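Long-range contacts in aminotransferase, class III (Deinococcus radiodurans, PDB 3I4J), which probably transfers amino groups between an amino donor and a keto acceptor with pyridoxal phosphate as cofactor, as class-III aminotransferases do: residues A109-H113 with G225-I229; F340-M344 with V355-L360; A378-R382 with G423-V428. The protein carries 1 engineered substitution. All blocks are in the same frame, centred on the assembly; numbering follows the deposited sequence.

Contact 1 (A109-H113 with G225-I229)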
loop_
_atom_site.group_PDB
_atom_site.type_symbol
_atom_site.label_atom_id
_atom_site.label_comp_id
_atom_site.label_asym_id
_atom_site.label_seq_id
_atom_site.Cartn_x
_atom_site.Cartn_y
_atom_site.Cartn_z
ATOM N N ALA C 109 -8.418 15.972 -8.480
ATOM C CA ALA C 109 -8.330 17.360 -8.922
ATOM C C ALA C 109 -8.622 17.439 -10.414
ATOM O O ALA C 109 -9.348 18.323 -10.866
ATOM C CB ALA C 109 -6.949 17.926 -8.623
ATOM N N ARG C 110 -8.058 16.507 -11.178
ATOM C CA ARG C 110 -8.275 16.475 -12.620
ATOM C C ARG C 110 -9.733 16.151 -12.936
ATOM O O ARG C 110 -10.370 16.853 -13.723
ATOM C CB ARG C 110 -7.342 15.443 -13.270
ATOM C CG ARG C 110 -7.638 15.114 -14.741
ATOM C CD ARG C 110 -7.563 16.323 -15.669
ATOM N NE ARG C 110 -7.853 15.949 -17.058
ATOM C CZ ARG C 110 -8.087 16.820 -18.038
ATOM N NH1 ARG C 110 -8.064 18.123 -17.793
ATOM N NH2 ARG C 110 -8.350 16.391 -19.267
ATOM N N GLN C 111 -10.268 15.102 -12.318
ATOM C CA GLN C 111 -11.658 14.727 -12.567
ATOM C C GLN C 111 -12.637 15.845 -12.223
ATOM O O GLN C 111 -13.624 16.051 -12.925
ATOM C CB GLN C 111 -12.045 13.477 -11.773
ATOM C CG GLN C 111 -13.470 13.028 -12.074
ATOM C CD GLN C 111 -13.825 11.698 -11.448
ATOM O OE1 GLN C 111 -12.978 11.031 -10.851
ATOM N NE2 GLN C 111 -15.086 11.300 -11.586
ATOM N N TYR C 112 -12.365 16.556 -11.137
ATOM C CA TYR C 112 -13.223 17.654 -10.703
ATOM C C TYR C 112 -13.498 18.640 -11.845
ATOM O O TYR C 112 -14.649 18.980 -12.121
ATOM C CB TYR C 112 -12.564 18.389 -9.534
ATOM C CG TYR C 112 -13.294 19.631 -9.067
ATOM C CD1 TYR C 112 -14.444 19.537 -8.284
ATOM C CD2 TYR C 112 -12.821 20.903 -9.398
ATOM C CE1 TYR C 112 -15.111 20.684 -7.839
ATOM C CE2 TYR C 112 -13.478 22.055 -8.959
ATOM C CZ TYR C 112 -14.620 21.937 -8.180
ATOM O OH TYR C 112 -15.267 23.067 -7.730
ATOM N N HIS C 113 -12.441 19.093 -12.507
ATOM C CA HIS C 113 -12.597 20.046 -13.600
ATOM C C HIS C 113 -13.232 19.446 -14.845
ATOM O O HIS C 113 -13.974 20.125 -15.561
ATOM C CB HIS C 113 -11.243 20.676 -13.917
ATOM C CG HIS C 113 -10.729 21.529 -12.803
ATOM N ND1 HIS C 113 -9.508 21.317 -12.200
ATOM C CD2 HIS C 113 -11.311 22.550 -12.129
ATOM C CE1 HIS C 113 -9.362 22.169 -11.200
ATOM N NE2 HIS C 113 -10.442 22.927 -11.135
ATOM N N GLY C 225 -9.633 29.613 -9.352
ATOM C CA GLY C 225 -10.535 28.484 -9.500
ATOM C C GLY C 225 -9.816 27.144 -9.542
ATOM O O GLY C 225 -10.336 26.186 -10.112
ATOM N N ILE C 226 -8.627 27.075 -8.947
ATOM C CA ILE C 226 -7.870 25.821 -8.924
ATOM C C ILE C 226 -7.983 25.122 -7.570
ATOM O O ILE C 226 -8.258 25.751 -6.549
ATOM C CB ILE C 226 -6.370 26.043 -9.265
ATOM C CG1 ILE C 226 -5.692 26.894 -8.184
ATOM C CG2 ILE C 226 -6.255 26.686 -10.651
ATOM C CD1 ILE C 226 -4.176 27.015 -8.341
ATOM N N ILE C 227 -7.786 23.807 -7.574
ATOM C CA ILE C 227 -7.871 23.007 -6.359
ATOM C C ILE C 227 -6.587 23.125 -5.541
ATOM O O ILE C 227 -5.493 22.911 -6.061
ATOM C CB ILE C 227 -8.102 21.509 -6.702
ATOM C CG1 ILE C 227 -9.469 21.326 -7.376
ATOM C CG2 ILE C 227 -8.009 20.657 -5.444
ATOM C CD1 ILE C 227 -10.646 21.617 -6.472
ATOM N N PHE C 228 -6.725 23.471 -4.265
ATOM C CA PHE C 228 -5.575 23.592 -3.378
ATOM C C PHE C 228 -5.442 22.274 -2.610
ATOM O O PHE C 228 -6.320 21.888 -1.827
ATOM C CB PHE C 228 -5.777 24.782 -2.428
ATOM C CG PHE C 228 -4.682 24.963 -1.406
ATOM C CD1 PHE C 228 -3.394 24.471 -1.621
ATOM C CD2 PHE C 228 -4.936 25.676 -0.237
ATOM C CE1 PHE C 228 -2.381 24.691 -0.684
ATOM C CE2 PHE C 228 -3.933 25.901 0.702
ATOM C CZ PHE C 228 -2.652 25.408 0.479
ATOM N N ILE C 229 -4.349 21.564 -2.876
ATOM C CA ILE C 229 -4.098 20.282 -2.228
ATOM C C ILE C 229 -2.986 20.441 -1.205
ATOM O O ILE C 229 -1.896 20.886 -1.543
ATOM C CB ILE C 229 -3.654 19.209 -3.255
ATOM C CG1 ILE C 229 -4.702 19.072 -4.366
ATOM C CG2 ILE C 229 -3.460 17.869 -2.553
ATOM C CD1 ILE C 229 -4.246 18.216 -5.546
#
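Ile227 sits where the side chains of Ala109, Tyr112 and His113 converge, and it has the largest share of the contact. Its CD1 methyl lies over one face of the Tyr112 ring, 4.0 Å from the centroid, a CH-pi contact displaced toward the CD2 and CE2 side of the ring; the closest approach is CD1 to Tyr112 CD2 at 3.7 Å. The second torsion of the isoleucine (chi2 -66°) turns CD1 over that face, while CG1, one carbon back, rests 3.9 Å from CE1 of His113. One turn back on the helix, the CB of Ala109 faces the strand and touches both Ile227 CB (4.2 Å) and Ile229 CD1 (4.1 Å). The small methyl lets the helix come close here: Ala109 and Ile227 have the nearest CA atoms, 6.2 Å apart.

Toward Gly225 the fit is looser and partly exposed. Here the contact turns polar: His113 NE2 gives the carbonyl O of Gly225 a weak hydrogen bond, 3.4 Å long and bent to 143° at the hydrogen. CG of His113 stands anti to its own carbonyl carbon, which sends the imidazole to the start of the strand. Gly225, with positive phi, is the C-prime residue of the Schellman motif that ends helix 213-224.

The segments of helix 98-115 and strand 227-231 run nearly antiparallel, at 167°, as a helix laid on the mixed sheet of the PLP-dependent aminotransferase fold. In that sheet strand 227-231 lies between strands 191-196 and 256-259, with Ile227 also touching Ala193, while helix 277-284 flanks the contact through Val279 against Ile227 and Thr282 against Tyr112.

Contact 2 (F340-M344 with V355-L360)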
loop_
_atom_site.group_PDB
_atom_site.type_symbol
_atom_site.label_atom_id
_atom_site.label_comp_id
_atom_site.label_asym_id
_atom_site.label_seq_id
_atom_site.Cartn_x
_atom_site.Cartn_y
_atom_site.Cartn_z
ATOM N N PHE C 340 28.683 23.738 17.667
ATOM C CA PHE C 340 28.847 23.205 16.319
ATOM C C PHE C 340 28.340 24.166 15.255
ATOM O O PHE C 340 27.242 23.998 14.720
ATOM C CB PHE C 340 28.116 21.869 16.206
ATOM C CG PHE C 340 28.611 20.836 17.172
ATOM C CD1 PHE C 340 29.843 20.219 16.979
ATOM C CD2 PHE C 340 27.872 20.518 18.306
ATOM C CE1 PHE C 340 30.334 19.302 17.905
ATOM C CE2 PHE C 340 28.356 19.601 19.240
ATOM C CZ PHE C 340 29.588 18.994 19.037
ATOM N N PRO C 341 29.142 25.193 14.931
ATOM C CA PRO C 341 28.744 26.171 13.916
ATOM C C PRO C 341 28.620 25.590 12.508
ATOM O O PRO C 341 28.269 26.306 11.571
ATOM C CB PRO C 341 29.819 27.258 14.036
ATOM C CG PRO C 341 31.016 26.514 14.551
ATOM C CD PRO C 341 30.410 25.581 15.573
ATOM N N GLN C 342 28.921 24.302 12.354
ATOM C CA GLN C 342 28.776 23.658 11.053
ATOM C C GLN C 342 27.280 23.493 10.808
ATOM O O GLN C 342 26.846 23.173 9.701
ATOM C CB GLN C 342 29.462 22.287 11.021
ATOM C CG GLN C 342 30.976 22.346 11.129
ATOM C CD GLN C 342 31.466 22.312 12.563
ATOM O OE1 GLN C 342 30.727 22.627 13.494
ATOM N NE2 GLN C 342 32.728 21.943 12.745
ATOM N N MET C 343 26.499 23.702 11.864
ATOM C CA MET C 343 25.044 23.628 11.770
ATOM C C MET C 343 24.644 24.965 11.127
ATOM O O MET C 343 24.412 25.956 11.824
ATOM C CB MET C 343 24.427 23.482 13.173
ATOM C CG MET C 343 24.784 22.170 13.899
ATOM S SD MET C 343 24.171 22.041 15.615
ATOM C CE MET C 343 22.467 21.473 15.326
ATOM N N MET C 344 24.599 24.974 9.795
ATOM C CA MET C 344 24.275 26.159 8.994
ATOM C C MET C 344 22.935 26.791 9.343
ATOM O O MET C 344 22.791 28.016 9.342
ATOM C CB MET C 344 24.264 25.795 7.503
ATOM C CG MET C 344 25.547 25.153 6.984
ATOM S SD MET C 344 26.846 26.336 6.581
ATOM C CE MET C 344 26.842 26.229 4.829
ATOM N N VAL C 355 18.028 20.215 10.407
ATOM C CA VAL C 355 19.351 20.776 10.642
ATOM C C VAL C 355 20.095 20.739 9.319
ATOM O O VAL C 355 20.237 19.678 8.708
ATOM C CB VAL C 355 20.143 19.942 11.686
ATOM C CG1 VAL C 355 21.555 20.504 11.847
ATOM C CG2 VAL C 355 19.420 19.959 13.019
ATOM N N VAL C 356 20.539 21.905 8.859
ATOM C CA VAL C 356 21.285 21.995 7.611
ATOM C C VAL C 356 22.759 22.084 7.986
ATOM O O VAL C 356 23.153 22.933 8.786
ATOM C CB VAL C 356 20.871 23.242 6.808
ATOM C CG1 VAL C 356 21.684 23.330 5.523
ATOM C CG2 VAL C 356 19.384 23.181 6.502
ATOM N N LEU C 357 23.568 21.201 7.411
ATOM C CA LEU C 357 24.991 21.160 7.717
ATOM C C LEU C 357 25.877 21.631 6.570
ATOM O O LEU C 357 25.499 21.540 5.401
ATOM C CB LEU C 357 25.380 19.734 8.104
ATOM C CG LEU C 357 24.596 19.155 9.283
ATOM C CD1 LEU C 357 24.761 17.647 9.318
ATOM C CD2 LEU C 357 25.073 19.794 10.578
ATOM N N GLY C 358 27.063 22.122 6.922
ATOM C CA GLY C 358 28.014 22.600 5.932
ATOM C C GLY C 358 29.388 22.804 6.544
ATOM O O GLY C 358 29.574 22.589 7.742
ATOM N N ASP C 359 30.360 23.215 5.732
ATOM C CA ASP C 359 31.717 23.441 6.231
ATOM C C ASP C 359 31.849 24.893 6.696
ATOM O O ASP C 359 31.208 25.789 6.144
ATOM C CB ASP C 359 32.744 23.137 5.136
ATOM C CG ASP C 359 33.013 24.325 4.237
ATOM O OD1 ASP C 359 33.904 25.137 4.577
ATOM O OD2 ASP C 359 32.328 24.453 3.199
ATOM N N LEU C 360 32.677 25.118 7.710
ATOM C CA LEU C 360 32.870 26.457 8.257
ATOM C C LEU C 360 33.392 27.464 7.240
ATOM O O LEU C 360 33.104 28.659 7.342
ATOM C CB LEU C 360 33.816 26.405 9.461
ATOM C CG LEU C 360 33.355 25.541 10.637
ATOM C CD1 LEU C 360 34.330 25.697 11.793
ATOM C CD2 LEU C 360 31.953 25.955 11.070
#
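Gly358 N donates to Gln342 O across the two strand ends, a 3.0 Å hydrogen bond that lies in the carbonyl plane with an angle of 142° at the hydrogen. The same oxygen takes a CA-H...O contact from Leu357 CA at 3.4 Å. A second backbone link, Met344 N to Val356 O, is short at 2.7 Å but strongly bent (116°), so it counts as weak. Between these bonds Met343 and Leu357 form an antiparallel non-hydrogen-bonded pair. Their side chains lie side by side on one face of the sheet, and Met343 reaches on to put CE 3.7 Å from Val355 CG1; its bend at chi3 (83°) swings the methyl there.

Met344 instead lays its CG against the Leu357-Gly358 peptide, 3.4 Å from Gly358 N, and its sulfur and methyl pass alongside the glycine CA. Farther out, on the exposed margin, Leu360 folds back so that CD2 meets Pro341 CG at 3.6 Å and Gln342 CG at 3.7 Å. A type I turn from Phe340 to Met343 brings the chain from helix 318-339 into the hairpin of strands 343-349 and 352-357. Strand 400-403 flanks the latter, and Met343 is covered by Leu336 of helix 318-339 and Leu425 of helix 411-428.

Contact 3 (A378-R382 with G423-V428)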
loop_
_atom_site.group_PDB
_atom_site.type_symbol
_atom_site.label_atom_id
_atom_site.label_comp_id
_atom_site.label_asym_id
_atom_site.label_seq_id
_atom_site.Cartn_x
_atom_site.Cartn_y
_atom_site.Cartn_z
ATOM N N ALA C 378 27.026 7.881 12.941
ATOM C CA ALA C 378 27.612 8.114 14.255
ATOM C C ALA C 378 26.514 8.140 15.311
ATOM O O ALA C 378 26.693 7.633 16.420
ATOM C CB ALA C 378 28.384 9.429 14.263
ATOM N N ALA C 379 25.373 8.727 14.957
ATOM C CA ALA C 379 24.240 8.804 15.870
ATOM C C ALA C 379 23.739 7.393 16.167
ATOM O O ALA C 379 23.476 7.041 17.320
ATOM C CB ALA C 379 23.123 9.632 15.249
ATOM N N LEU C 380 23.612 6.584 15.121
ATOM C CA LEU C 380 23.143 5.215 15.277
ATOM C C LEU C 380 24.075 4.475 16.231
ATOM O O LEU C 380 23.624 3.773 17.134
ATOM C CB LEU C 380 23.109 4.501 13.922
ATOM C CG LEU C 380 22.473 3.107 13.921
ATOM C CD1 LEU C 380 21.018 3.215 14.337
ATOM C CD2 LEU C 380 22.582 2.488 12.537
ATOM N N LYS C 381 25.377 4.653 16.022
ATOM C CA LYS C 381 26.400 4.022 16.851
ATOM C C LYS C 381 26.133 4.319 18.323
ATOM O O LYS C 381 26.301 3.451 19.183
ATOM C CB LYS C 381 27.781 4.555 16.466
ATOM C CG LYS C 381 28.878 3.503 16.387
ATOM C CD LYS C 381 28.653 2.569 15.206
ATOM C CE LYS C 381 29.857 1.667 14.968
ATOM N NZ LYS C 381 30.160 0.799 16.141
ATOM N N ARG C 382 25.716 5.553 18.608
ATOM C CA ARG C 382 25.424 5.969 19.977
ATOM C C ARG C 382 24.017 5.608 20.428
ATOM O O ARG C 382 23.658 5.815 21.586
ATOM C CB ARG C 382 25.639 7.476 20.132
ATOM C CG ARG C 382 27.096 7.865 20.292
ATOM C CD ARG C 382 27.285 9.367 20.203
ATOM N NE ARG C 382 28.679 9.741 20.420
ATOM C CZ ARG C 382 29.233 9.920 21.614
ATOM N NH1 ARG C 382 28.514 9.768 22.718
ATOM N NH2 ARG C 382 30.513 10.245 21.703
ATOM N N GLY C 423 26.700 14.029 20.880
ATOM C CA GLY C 423 27.780 13.062 20.811
ATOM C C GLY C 423 28.131 12.717 19.378
ATOM O O GLY C 423 29.308 12.604 19.028
ATOM N N ALA C 424 27.106 12.542 18.546
ATOM C CA ALA C 424 27.299 12.215 17.138
ATOM C C ALA C 424 28.016 13.360 16.432
ATOM O O ALA C 424 28.932 13.139 15.636
ATOM C CB ALA C 424 25.948 11.952 16.468
ATOM N N LEU C 425 27.589 14.586 16.720
ATOM C CA LEU C 425 28.206 15.762 16.117
ATOM C C LEU C 425 29.666 15.844 16.549
ATOM O O LEU C 425 30.535 16.217 15.761
ATOM C CB LEU C 425 27.457 17.030 16.540
ATOM C CG LEU C 425 26.051 17.205 15.955
ATOM C CD1 LEU C 425 25.341 18.373 16.629
ATOM C CD2 LEU C 425 26.154 17.431 14.455
ATOM N N GLU C 426 29.929 15.490 17.803
ATOM C CA GLU C 426 31.286 15.507 18.336
ATOM C C GLU C 426 32.157 14.472 17.619
ATOM O O GLU C 426 33.298 14.754 17.260
ATOM C CB GLU C 426 31.262 15.216 19.840
ATOM C CG GLU C 426 32.632 14.976 20.474
ATOM C CD GLU C 426 33.549 16.180 20.380
ATOM O OE1 GLU C 426 33.136 17.281 20.799
ATOM O OE2 GLU C 426 34.689 16.026 19.889
ATOM N N ASP C 427 31.611 13.277 17.411
ATOM C CA ASP C 427 32.353 12.212 16.741
ATOM C C ASP C 427 32.769 12.606 15.325
ATOM O O ASP C 427 33.920 12.418 14.930
ATOM C CB ASP C 427 31.518 10.924 16.665
ATOM C CG ASP C 427 31.052 10.439 18.026
ATOM O OD1 ASP C 427 31.832 10.528 18.995
ATOM O OD2 ASP C 427 29.905 9.948 18.119
ATOM N N VAL C 428 31.828 13.157 14.565
ATOM C CA VAL C 428 32.090 13.551 13.186
ATOM C C VAL C 428 32.803 14.892 13.045
ATOM O O VAL C 428 33.763 15.012 12.285
ATOM C CB VAL C 428 30.776 13.606 12.374
ATOM C CG1 VAL C 428 31.065 13.988 10.932
ATOM C CG2 VAL C 428 30.074 12.260 12.437
#
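Arg382 grips Asp427 side-on with two nitrogens, one for each carboxylate oxygen: NE to OD2 at 2.6 Å and NH2 to OD1 at 3.0 Å. Both bonds are nearly straight, and each oxygen is met on its syn side. The guanidinium and carboxylate planes stand only 15° apart, so this is a bidentate salt bridge between almost coplanar groups, with the guanidinium fixed in rotation by the pair of bonds. One face of that group is laid over Gly423, whose CA comes to 3.6 Å from Arg382 CZ; having no side chain, the glycine leaves the arginine room to lie flat on the helix.

Two helices meet here, 372-382 and 411-428, their segments crossing at 128° with axes 8.6 Å apart. The spacing rests on alanines at the crossing: Ala379 and Ala424 have CA atoms 4.8 Å apart, and the methyl of Ala424 lies 3.6 Å from the backbone N of Ala379. Ala378 CB packs against Val428 CG2 at 3.8 Å and also faces the Ala424 methyl.

The arginine reaches along an extended chain from CG to NE, CG lying anti to the carbonyl carbon. Asp427 leans to meet it from the opposite direction. Behind this surface, Leu425 starts away from the 378-382 segment and touches Ile375, an earlier residue of helix 372-382, as does Val428. Glu426, also on helix 411-428, has its own salt bridge to Arg339, while on helix 372-382 the carbonyl of Leu380 accepts a hydrogen bond from Arg29.

Contact 1 stands apart from the other two, its centre 40 Å from that of contact 2 and 46 Å from that of contact 3. It is the buried one, a helix on the large mixed sheet, held by aliphatic and aromatic packing with a single weak polar bond. Contacts 2 and 3 are partly exposed neighbours, 15 Å between centres, and they touch directly: Phe340 CD2 packs on Leu425 CD1 at 3.7 Å, and Met343 also reaches that leucine. Helix 411-428 thus backs the hairpin and crosses helix 372-382. Their chemistry differs: contact 2 pairs one sound and one weak backbone bond with methionine and leucine packing, while contact 3 adds a surface salt bridge to close alanine packing.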